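Local structure of lipopolysaccharide core heptose(I) kinase RfaP (Pseudomonas aeruginosa, 6DFL) at residues L117-S127 with I166-D174. The protein phosphorylates the first heptose of the lipopolysaccharide inner core, using ATP and magnesium, and also acts as a protein tyrosine kinase. Residues are numbered along the deposited sequence; the frame is centred on the assembly and turned at random.
Sequences LAPTVDLEVFS and ICHFLLHTD. With G9S (S-[2-({N-[(2S)-2-hydroxy-3,3-dimethyl-4-(phosphonooxy)butanoyl]-beta-alanyl}amino)ethyl] hexadecanethioate), chain C.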
ATOM      1  N   LEU A 117       6.731  12.015 -10.836  1.00 81.02           N
ATOM      2  CA  LEU A 117       6.513  10.656 -11.291  1.00 82.93           C
ATOM      3  C   LEU A 117       5.337  10.670 -12.252  1.00 85.20           C
ATOM      4  O   LEU A 117       4.210  11.004 -11.859  1.00 83.53           O
ATOM      5  CB  LEU A 117       6.247   9.731 -10.110  1.00 80.96           C
ATOM      6  CG  LEU A 117       7.427   9.685  -9.154  1.00 78.97           C
ATOM      7  CD1 LEU A 117       6.913   9.397  -7.766  1.00 78.37           C
ATOM      8  CD2 LEU A 117       8.436   8.641  -9.610  1.00 69.88           C
ATOM      9  N   ALA A 118       5.599  10.329 -13.509  1.00 86.29           N
ATOM     10  CA  ALA A 118       4.579  10.477 -14.537  1.00 85.15           C
ATOM     11  C   ALA A 118       5.006   9.709 -15.778  1.00 82.98           C
ATOM     12  O   ALA A 118       6.197   9.660 -16.095  1.00 82.83           O
ATOM     13  CB  ALA A 118       4.353  11.960 -14.863  1.00 80.70           C
ATOM     14  N   PRO A 119       4.069   9.094 -16.508  1.00 84.49           N
ATOM     15  CA  PRO A 119       2.640   9.116 -16.182  1.00 87.23           C
ATOM     16  C   PRO A 119       2.269   8.111 -15.091  1.00 84.45           C
ATOM     17  O   PRO A 119       2.740   6.976 -15.102  1.00 85.13           O
ATOM     18  CB  PRO A 119       1.982   8.748 -17.512  1.00 86.64           C
ATOM     19  CG  PRO A 119       2.987   7.855 -18.175  1.00 88.45           C
ATOM     20  CD  PRO A 119       4.343   8.377 -17.767  1.00 85.27           C
ATOM     21  N   THR A 120       1.442   8.555 -14.149  1.00 82.25           N
ATOM     22  CA  THR A 120       0.996   7.747 -13.029  1.00 79.85           C
ATOM     23  C   THR A 120      -0.479   8.000 -12.786  1.00 79.12           C
ATOM     24  O   THR A 120      -1.021   9.045 -13.145  1.00 85.38           O
ATOM     25  CB  THR A 120       1.763   8.073 -11.742  1.00 80.19           C
ATOM     26  OG1 THR A 120       1.565   9.453 -11.415  1.00 87.88           O
ATOM     27  CG2 THR A 120       3.252   7.821 -11.907  1.00 83.16           C
ATOM     28  N   VAL A 121      -1.129   7.029 -12.167  1.00 81.76           N
ATOM     29  CA  VAL A 121      -2.447   7.218 -11.575  1.00 78.24           C
ATOM     30  C   VAL A 121      -2.385   6.686 -10.151  1.00 79.38           C
ATOM     31  O   VAL A 121      -1.907   5.563  -9.920  1.00 81.34           O
ATOM     32  CB  VAL A 121      -3.557   6.509 -12.373  1.00 77.88           C
ATOM     33  CG1 VAL A 121      -3.219   5.034 -12.577  1.00 72.28           C
ATOM     34  CG2 VAL A 121      -4.878   6.663 -11.661  1.00 75.42           C
ATOM     35  N   ASP A 122      -2.822   7.497  -9.195  1.00 72.92           N
ATOM     36  CA  ASP A 122      -2.817   7.045  -7.818  1.00 73.35           C
ATOM     37  C   ASP A 122      -3.912   6.004  -7.628  1.00 74.34           C
ATOM     38  O   ASP A 122      -4.869   5.916  -8.403  1.00 77.08           O
ATOM     39  CB  ASP A 122      -2.966   8.225  -6.846  1.00 72.54           C
ATOM     40  CG  ASP A 122      -4.399   8.675  -6.647  1.00 71.12           C
ATOM     41  OD1 ASP A 122      -5.237   7.865  -6.187  1.00 72.23           O
ATOM     42  OD2 ASP A 122      -4.689   9.882  -6.881  1.00 87.37           O
ATOM     43  N   LEU A 123      -3.766   5.214  -6.570  1.00 71.72           N
ATOM     44  CA  LEU A 123      -4.532   3.982  -6.452  1.00 72.78           C
ATOM     45  C   LEU A 123      -5.968   4.225  -6.012  1.00 70.56           C
ATOM     46  O   LEU A 123      -6.834   3.383  -6.292  1.00 71.58           O
ATOM     47  CB  LEU A 123      -3.822   3.021  -5.487  1.00 66.60           C
ATOM     48  CG  LEU A 123      -2.668   2.184  -6.062  1.00 70.03           C
ATOM     49  CD1 LEU A 123      -2.139   1.124  -5.047  1.00 62.64           C
ATOM     50  CD2 LEU A 123      -3.055   1.522  -7.380  1.00 68.37           C
ATOM     51  N   GLU A 124      -6.238   5.339  -5.325  1.00 70.05           N
ATOM     52  CA  GLU A 124      -7.620   5.696  -4.999  1.00 75.61           C
ATOM     53  C   GLU A 124      -8.419   5.989  -6.261  1.00 73.44           C
ATOM     54  O   GLU A 124      -9.532   5.475  -6.450  1.00 72.52           O
ATOM     55  CB  GLU A 124      -7.659   6.918  -4.083  1.00 71.55           C
ATOM     56  CG  GLU A 124      -9.051   7.542  -4.013  1.00 70.63           C
ATOM     57  CD  GLU A 124      -9.212   8.508  -2.850  1.00 71.92           C
ATOM     58  OE1 GLU A 124      -8.222   9.199  -2.528  1.00 70.95           O
ATOM     59  OE2 GLU A 124     -10.327   8.557  -2.259  1.00 71.87           O
ATOM     60  N   VAL A 125      -7.858   6.834  -7.124  1.00 73.90           N
ATOM     61  CA  VAL A 125      -8.457   7.091  -8.428  1.00 80.81           C
ATOM     62  C   VAL A 125      -8.606   5.789  -9.202  1.00 74.67           C
ATOM     63  O   VAL A 125      -9.678   5.470  -9.727  1.00 73.55           O
ATOM     64  CB  VAL A 125      -7.611   8.117  -9.202  1.00 77.21           C
ATOM     65  CG1 VAL A 125      -8.091   8.236 -10.632  1.00 79.76           C
ATOM     66  CG2 VAL A 125      -7.665   9.461  -8.498  1.00 76.08           C
ATOM     67  N   PHE A 126      -7.525   5.011  -9.264  1.00 79.16           N
ATOM     68  CA  PHE A 126      -7.552   3.754 -10.005  1.00 75.39           C
ATOM     69  C   PHE A 126      -8.644   2.820  -9.512  1.00 69.29           C
ATOM     70  O   PHE A 126      -9.262   2.116 -10.311  1.00 72.69           O
ATOM     71  CB  PHE A 126      -6.209   3.058  -9.919  1.00 71.63           C
ATOM     72  CG  PHE A 126      -6.093   1.912 -10.853  1.00 78.62           C
ATOM     73  CD1 PHE A 126      -5.878   2.133 -12.195  1.00 76.60           C
ATOM     74  CD2 PHE A 126      -6.212   0.602 -10.398  1.00 75.67           C
ATOM     75  CE1 PHE A 126      -5.768   1.068 -13.072  1.00 80.17           C
ATOM     76  CE2 PHE A 126      -6.108  -0.451 -11.271  1.00 74.64           C
ATOM     77  CZ  PHE A 126      -5.880  -0.221 -12.607  1.00 74.57           C
ATOM     78  N   SER A 127      -8.905   2.799  -8.210  1.00 69.56           N
ATOM     79  CA  SER A 127      -9.926   1.925  -7.644  1.00 76.06           C
ATOM     80  C   SER A 127     -11.232   2.655  -7.342  1.00 81.86           C
ATOM     81  O   SER A 127     -12.159   2.037  -6.804  1.00 83.32           O
ATOM     82  CB  SER A 127      -9.399   1.256  -6.373  1.00 74.30           C
ATOM     83  OG  SER A 127      -9.108   2.218  -5.375  1.00 75.31           O
ATOM     84  N   ILE A 166      -4.112   4.974   0.227  1.00 56.61           N
ATOM     85  CA  ILE A 166      -3.961   4.473  -1.131  1.00 60.53           C
ATOM     86  C   ILE A 166      -3.685   5.599  -2.114  1.00 64.16           C
ATOM     87  O   ILE A 166      -3.004   5.388  -3.118  1.00 66.00           O
ATOM     88  CB  ILE A 166      -5.169   3.608  -1.543  1.00 64.12           C
ATOM     89  CG1 ILE A 166      -6.498   4.313  -1.303  1.00 61.49           C
ATOM     90  CG2 ILE A 166      -5.136   2.295  -0.763  1.00 59.25           C
ATOM     91  CD1 ILE A 166      -7.695   3.551  -1.842  1.00 57.44           C
ATOM     92  N   CYS A 167      -4.144   6.831  -1.835  1.00 67.04           N
ATOM     93  CA  CYS A 167      -3.846   7.867  -2.817  1.00 65.64           C
ATOM     94  C   CYS A 167      -2.357   8.203  -2.860  1.00 63.61           C
ATOM     95  O   CYS A 167      -1.883   8.735  -3.865  1.00 64.74           O
ATOM     96  CB  CYS A 167      -4.699   9.125  -2.590  1.00 66.65           C
ATOM     97  SG  CYS A 167      -4.640   9.961  -1.011  1.00 60.38           S
ATOM     98  N   HIS A 168      -1.587   7.868  -1.824  1.00 63.94           N
ATOM     99  CA  HIS A 168      -0.159   8.142  -1.855  1.00 62.87           C
ATOM    100  C   HIS A 168       0.644   6.998  -2.439  1.00 67.49           C
ATOM    101  O   HIS A 168       1.866   6.934  -2.231  1.00 67.23           O
ATOM    102  CB  HIS A 168       0.338   8.508  -0.465  1.00 62.36           C
ATOM    103  CG  HIS A 168      -0.159   9.837  -0.016  1.00 68.81           C
ATOM    104  ND1 HIS A 168      -0.529  10.096   1.284  1.00 72.62           N
ATOM    105  CD2 HIS A 168      -0.401  10.978  -0.715  1.00 66.81           C
ATOM    106  CE1 HIS A 168      -0.952  11.346   1.377  1.00 70.94           C
ATOM    107  NE2 HIS A 168      -0.874  11.904   0.181  1.00 71.94           N
ATOM    108  N   PHE A 169      -0.004   6.108  -3.182  1.00 62.91           N
ATOM    109  CA  PHE A 169       0.685   5.067  -3.934  1.00 69.37           C
ATOM    110  C   PHE A 169       0.386   5.280  -5.409  1.00 69.61           C
ATOM    111  O   PHE A 169      -0.784   5.322  -5.804  1.00 73.19           O
ATOM    112  CB  PHE A 169       0.249   3.674  -3.473  1.00 59.66           C
ATOM    113  CG  PHE A 169       0.710   3.345  -2.102  1.00 64.43           C
ATOM    114  CD1 PHE A 169       1.904   2.639  -1.909  1.00 65.60           C
ATOM    115  CD2 PHE A 169      -0.015   3.751  -0.997  1.00 60.34           C
ATOM    116  CE1 PHE A 169       2.350   2.359  -0.657  1.00 54.66           C
ATOM    117  CE2 PHE A 169       0.437   3.469   0.280  1.00 59.52           C
ATOM    118  CZ  PHE A 169       1.624   2.768   0.440  1.00 66.52           C
ATOM    119  N   LEU A 170       1.435   5.428  -6.212  1.00 67.54           N
ATOM    120  CA  LEU A 170       1.290   5.695  -7.631  1.00 65.31           C
ATOM    121  C   LEU A 170       1.437   4.399  -8.416  1.00 76.33           C
ATOM    122  O   LEU A 170       2.434   3.674  -8.273  1.00 77.50           O
ATOM    123  CB  LEU A 170       2.311   6.733  -8.080  1.00 69.76           C
ATOM    124  CG  LEU A 170       2.053   8.118  -7.457  1.00 74.09           C
ATOM    125  CD1 LEU A 170       2.746   9.214  -8.239  1.00 69.47           C
ATOM    126  CD2 LEU A 170       0.555   8.403  -7.314  1.00 64.15           C
ATOM    127  N   LEU A 171       0.425   4.090  -9.212  1.00 77.48           N
ATOM    128  CA  LEU A 171       0.536   3.047 -10.216  1.00 75.75           C
ATOM    129  C   LEU A 171       1.110   3.658 -11.487  1.00 81.42           C
ATOM    130  O   LEU A 171       0.677   4.734 -11.923  1.00 80.65           O
ATOM    131  CB  LEU A 171      -0.833   2.428 -10.473  1.00 72.12           C
ATOM    132  CG  LEU A 171      -0.908   1.496 -11.663  1.00 78.88           C
ATOM    133  CD1 LEU A 171      -0.222   0.147 -11.369  1.00 80.70           C
ATOM    134  CD2 LEU A 171      -2.360   1.299 -11.994  1.00 79.15           C
ATOM    135  N   HIS A 172       2.096   2.993 -12.077  1.00 82.10           N
ATOM    136  CA  HIS A 172       2.815   3.571 -13.204  1.00 86.96           C
ATOM    137  C   HIS A 172       2.134   3.197 -14.513  1.00 86.99           C
ATOM    138  O   HIS A 172       1.977   2.014 -14.817  1.00 87.36           O
ATOM    139  CB  HIS A 172       4.270   3.127 -13.195  1.00 83.47           C
ATOM    140  CG  HIS A 172       5.112   3.902 -12.234  1.00 87.14           C
ATOM    141  ND1 HIS A 172       5.699   5.103 -12.566  1.00 84.70           N
ATOM    142  CD2 HIS A 172       5.433   3.670 -10.939  1.00 83.96           C
ATOM    143  CE1 HIS A 172       6.363   5.568 -11.524  1.00 86.36           C
ATOM    144  NE2 HIS A 172       6.222   4.716 -10.526  1.00 82.76           N
ATOM    145  N   THR A 173       1.738   4.213 -15.287  1.00 88.27           N
ATOM    146  CA  THR A 173       0.979   4.027 -16.519  1.00 91.19           C
ATOM    147  C   THR A 173       1.806   4.257 -17.782  1.00 93.37           C
ATOM    148  O   THR A 173       1.235   4.409 -18.866  1.00 95.09           O
ATOM    149  CB  THR A 173      -0.238   4.951 -16.541  1.00 85.18           C
ATOM    150  OG1 THR A 173       0.195   6.301 -16.352  1.00 85.22           O
ATOM    151  CG2 THR A 173      -1.213   4.565 -15.445  1.00 80.29           C
ATOM    152  N   ASP A 174       3.135   4.301 -17.671  1.00 95.34           N
ATOM    153  CA  ASP A 174       3.966   4.375 -18.869  1.00 93.79           C
ATOM    154  C   ASP A 174       3.927   3.092 -19.690  1.00 96.19           C
ATOM    155  O   ASP A 174       4.424   3.080 -20.821  1.00100.07           O
ATOM    156  CB  ASP A 174       5.411   4.708 -18.490  1.00 94.26           C
ATOM    157  CG  ASP A 174       5.897   3.922 -17.271  1.00100.38           C
ATOM    158  OD1 ASP A 174       5.896   2.663 -17.301  1.00 96.89           O
ATOM    159  OD2 ASP A 174       6.291   4.580 -16.276  1.00102.57           O
TER
HETATM  160  C1  G9S C 101     -10.532 -10.676   9.136  1.00 96.03           C
HETATM  161  C2  G9S C 101     -12.775 -11.786   8.833  1.00109.13           C
HETATM  162  C3  G9S C 101     -14.187 -12.037   9.336  1.00111.08           C
HETATM  163  C4  G9S C 101     -14.295 -12.696  10.700  1.00116.95           C
HETATM  164  C5  G9S C 101     -12.450 -13.579  12.352  1.00117.64           C
HETATM  165  C6  G9S C 101     -12.193 -16.030  11.353  1.00119.12           C
HETATM  166  C7  G9S C 101     -12.761 -17.403  11.623  1.00119.25           C
HETATM  167  C8  G9S C 101     -12.452 -15.663   9.916  1.00114.71           C
HETATM  168  C10 G9S C 101      -9.347  -7.425   9.663  1.00 88.62           C
HETATM  169  C11 G9S C 101      -9.324  -6.036  10.235  1.00 73.81           C
HETATM  170  C12 G9S C 101      -8.675  -4.993   9.355  1.00 70.07           C
HETATM  171  C13 G9S C 101      -8.261  -5.468   7.974  1.00 70.89           C
HETATM  172  C14 G9S C 101      -6.757  -5.438   7.669  1.00 70.28           C
HETATM  173  C15 G9S C 101      -6.241  -4.269   6.844  1.00 68.53           C
HETATM  174  C16 G9S C 101      -6.492  -4.292   5.355  1.00 57.82           C
HETATM  175  N2  G9S C 101     -11.876 -10.929   9.591  1.00106.12           N
HETATM  176  C19 G9S C 101     -10.365  -9.565   8.131  1.00 86.55           C
HETATM  177  C20 G9S C 101     -10.718 -16.088  11.614  1.00110.19           C
HETATM  178  C21 G9S C 101      -5.519  -3.543   4.449  1.00 54.99           C
HETATM  179  C22 G9S C 101      -6.107  -3.129   3.104  1.00 60.84           C
HETATM  180  C23 G9S C 101      -5.411  -2.063   2.310  1.00 64.59           C
HETATM  181  C24 G9S C 101      -4.933  -2.471   0.932  1.00 63.86           C
HETATM  182  C25 G9S C 101      -4.431  -1.411  -0.040  1.00 64.52           C
HETATM  183  C26 G9S C 101      -4.454  -1.746  -1.535  1.00 66.81           C
HETATM  184  C27 G9S C 101      -5.712  -1.393  -2.307  1.00 74.49           C
HETATM  185  C28 G9S C 101      -5.616  -1.491  -3.800  1.00 76.23           C
HETATM  186  C29 G9S C 101      -5.814  -0.238  -4.593  1.00 68.90           C
HETATM  187  C30 G9S C 101     -12.900 -15.048  12.341  1.00119.78           C
HETATM  188  N3  G9S C 101     -13.122 -12.515  11.591  1.00120.68           N
HETATM  189  O2  G9S C 101     -12.391 -12.317   7.796  1.00103.01           O
HETATM  190  O3  G9S C 101      -8.511  -8.266   9.973  1.00 84.58           O
HETATM  191  O4  G9S C 101     -11.485 -13.269  13.043  1.00116.23           O
HETATM  192  O5  G9S C 101     -14.278 -15.112  12.263  1.00120.96           O
HETATM  193  O6  G9S C 101     -13.145 -17.659  12.937  1.00125.29           O
HETATM  194  O8  G9S C 101     -13.898 -19.243  14.756  1.00125.39           O
HETATM  195  O9  G9S C 101     -11.537 -19.377  13.911  1.00119.07           O
HETATM  196  P1  G9S C 101     -12.984 -19.095  13.557  1.00123.95           P
HETATM  197  S1  G9S C 101     -10.770  -7.931   8.731  1.00107.03           S
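One face of the Phe-126 ring is met by Leu-171, whose CD2 sits 3.7 Å from the ring centroid and 16° off the normal, a CH-pi contact over the face. In Leu-171, chi1 of 170° carries the branch toward Phe-126 and chi2 of 74° turns CD2 onto the ring, where it also meets Val-121 CG1. The His-172 ring receives Leu-117 CD2 at its edge, near the plane, whereas Thr-120 CG2 approaches obliquely, 3.7 Å from His-172 ND1. His-172 NE2 is hydrogen-bonded to Ser-185 OG, outside the two segments.

Between these groups, strands 120-122 and 169-172 pair antiparallel. Val-121 N donates to Leu-171 O at 2.9 Å, and Leu-171 N returns a bond to Val-121 O. Thr-173 N to Pro-119 O prolongs the pairing at one end; Leu-123 N to Phe-169 O, weak at 3.1 Å, closes it at the other. There Asp-122 becomes the N-cap of helix 123-127: its OD1 takes a straight bond from Val-125 N at 3.0 Å, from above the carboxylate plane, and a weak one from Glu-124 N. Cys-167 O packs against Asp-122 CB at 3.2 Å.

Leu-123 CB and Ile-166 CG2 touch acyl carbons C29 and C25 of G9S, respectively, while Phe-169 CB lies against Leu-123 CD1. Segment 166-174 comes just after Asp-163, the active-site residue by similarity. The pairing and the Asp-122 cap are consistent with a set position for Leu-123, which lines the acyl-chain pocket with Ile-166, itself held through N by Ser-213 OG.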